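Local coordinates for CDA peptide synthetase I (Streptomyces coelicolor, PDB 5DU9), which is a nonribosomal peptide synthetase whose condensation domain has the two-lobed fold of the CoA-dependent acyltransferase superfamily, at residues 274-278 with 427-432. The protein carries 1 engineered substitution. Sequence-based numbering, arbitrary orientation.
Sequences GVAAF and RFVRFL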
loop_
_atom_site.group_PDB
_atom_site.type_symbol
_atom_site.label_atom_id
_atom_site.label_comp_id
_atom_site.label_asym_id
_atom_site.label_seq_id
_atom_site.Cartn_x
_atom_site.Cartn_y
_atom_site.Cartn_z
ATOM N N GLY A 274 3.168 17.802 -6.172
ATOM C CA GLY A 274 4.614 17.801 -6.294
ATOM C C GLY A 274 5.113 16.783 -7.303
ATOM O O GLY A 274 6.007 17.075 -8.092
ATOM N N VAL A 275 4.542 15.582 -7.278
ATOM C CA VAL A 275 4.899 14.569 -8.262
ATOM C C VAL A 275 4.499 15.039 -9.662
ATOM O O VAL A 275 5.272 14.914 -10.604
ATOM C CB VAL A 275 4.241 13.205 -7.951
ATOM C CG1 VAL A 275 4.584 12.187 -9.030
ATOM C CG2 VAL A 275 4.694 12.692 -6.597
ATOM N N ALA A 276 3.297 15.591 -9.796
ATOM C CA ALA A 276 2.837 16.092 -11.088
ATOM C C ALA A 276 3.773 17.173 -11.624
ATOM O O ALA A 276 4.138 17.166 -12.796
ATOM C CB ALA A 276 1.419 16.632 -10.974
ATOM N N ALA A 277 4.156 18.103 -10.754
ATOM C CA ALA A 277 5.064 19.179 -11.128
ATOM C C ALA A 277 6.438 18.635 -11.506
ATOM O O ALA A 277 7.065 19.105 -12.455
ATOM C CB ALA A 277 5.188 20.178 -9.986
ATOM N N PHE A 278 6.898 17.641 -10.754
ATOM C CA PHE A 278 8.179 16.990 -11.021
ATOM C C PHE A 278 8.187 16.320 -12.395
ATOM O O PHE A 278 9.139 16.464 -13.164
ATOM C CB PHE A 278 8.478 15.963 -9.924
ATOM C CG PHE A 278 9.781 15.234 -10.103
ATOM C CD1 PHE A 278 10.988 15.877 -9.884
ATOM C CD2 PHE A 278 9.798 13.900 -10.471
ATOM C CE1 PHE A 278 12.188 15.208 -10.039
ATOM C CE2 PHE A 278 10.996 13.224 -10.629
ATOM C CZ PHE A 278 12.193 13.883 -10.414
ATOM N N ARG A 427 16.425 13.641 -5.892
ATOM C CA ARG A 427 16.085 14.743 -6.788
ATOM C C ARG A 427 14.641 15.185 -6.592
ATOM O O ARG A 427 14.342 16.381 -6.538
ATOM C CB ARG A 427 16.302 14.341 -8.245
ATOM C CG ARG A 427 16.157 15.492 -9.224
ATOM C CD ARG A 427 16.335 15.026 -10.657
ATOM N NE ARG A 427 17.605 14.334 -10.846
ATOM C CZ ARG A 427 17.855 13.472 -11.829
ATOM N NH1 ARG A 427 16.917 13.180 -12.722
ATOM N NH2 ARG A 427 19.044 12.894 -11.913
ATOM N N PHE A 428 13.742 14.213 -6.491
ATOM C CA PHE A 428 12.333 14.520 -6.325
ATOM C C PHE A 428 12.066 15.230 -5.005
ATOM O O PHE A 428 11.373 16.241 -4.971
ATOM C CB PHE A 428 11.484 13.253 -6.396
ATOM C CG PHE A 428 10.114 13.431 -5.824
ATOM C CD1 PHE A 428 9.189 14.245 -6.456
ATOM C CD2 PHE A 428 9.754 12.803 -4.649
ATOM C CE1 PHE A 428 7.936 14.426 -5.927
ATOM C CE2 PHE A 428 8.495 12.978 -4.119
ATOM C CZ PHE A 428 7.586 13.793 -4.759
ATOM N N VAL A 429 12.617 14.702 -3.916
ATOM C CA VAL A 429 12.358 15.282 -2.603
ATOM C C VAL A 429 12.897 16.715 -2.521
ATOM O O VAL A 429 12.278 17.571 -1.887
ATOM C CB VAL A 429 12.965 14.424 -1.469
ATOM C CG1 VAL A 429 12.896 15.154 -0.128
ATOM C CG2 VAL A 429 12.232 13.093 -1.367
ATOM N N ARG A 430 14.033 16.984 -3.162
ATOM C CA ARG A 430 14.587 18.337 -3.171
ATOM C C ARG A 430 13.653 19.295 -3.915
ATOM O O ARG A 430 13.395 20.409 -3.458
ATOM C CB ARG A 430 15.981 18.359 -3.805
ATOM C CG ARG A 430 16.564 19.763 -3.954
ATOM C CD ARG A 430 18.026 19.739 -4.383
ATOM N NE ARG A 430 18.255 18.865 -5.529
ATOM C CZ ARG A 430 19.401 18.788 -6.200
ATOM N NH1 ARG A 430 20.436 19.541 -5.848
ATOM N NH2 ARG A 430 19.510 17.960 -7.229
ATOM N N PHE A 431 13.143 18.854 -5.060
ATOM C CA PHE A 431 12.228 19.669 -5.851
ATOM C C PHE A 431 10.915 19.892 -5.098
ATOM O O PHE A 431 10.417 21.016 -5.026
ATOM C CB PHE A 431 11.970 19.003 -7.206
ATOM C CG PHE A 431 11.264 19.886 -8.205
ATOM C CD1 PHE A 431 11.843 21.068 -8.642
ATOM C CD2 PHE A 431 10.034 19.518 -8.724
ATOM C CE1 PHE A 431 11.198 21.873 -9.573
ATOM C CE2 PHE A 431 9.391 20.317 -9.652
ATOM C CZ PHE A 431 9.974 21.493 -10.075
ATOM N N LEU A 432 10.368 18.818 -4.532
ATOM C CA LEU A 432 9.155 18.890 -3.722
ATOM C C LEU A 432 9.285 19.916 -2.594
ATOM O O LEU A 432 8.392 20.730 -2.382
ATOM C CB LEU A 432 8.828 17.509 -3.142
ATOM C CG LEU A 432 7.660 17.420 -2.156
ATOM C CD1 LEU A 432 6.353 17.787 -2.833
ATOM C CD2 LEU A 432 7.573 16.027 -1.541
#
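Two helices of the C-terminal lobe of the condensation domain, 267-283 and 418-437, meet here through a cluster of phenylalanines, where F278 takes F428 over one face and F431 at its edge. The short segments cross at 110°, their axes 9.7 Å apart. F278 lies with one face on the other helix: CB of F428 sits 4.1 Å from the centre of its ring, almost straight above it, a CH-pi contact. From there the F428 ring turns its edge to the same face in a T-shaped pair, planes at 74°, and its CD1 comes 3.8 Å from CG of F278. F431 works at the rim instead, its CD2 in the plane of the F278 ring and 3.9 Å from CD1 of F278, while its CE2 reaches the backbone at A277 and F278. CG of F428, anti to the backbone N (chi1 162°), carries the ring toward the N-terminal end of segment 274-278, where its CZ meets CG2 of V275 at 3.6 Å. At G274 the backbones come closest, CA to CA of L432 5.3 Å, and CD1 of L432 rests on the bare CA of the glycine. No hydrogen bond crosses the contact. L448 of the C-terminal segment packs against both F278 and F431, and V275 leans on V290 of strand 287-294. The result is an apolar helix-helix interface with an aromatic core, inside a lobe of the alpha/beta chloramphenicol acetyltransferase-like fold.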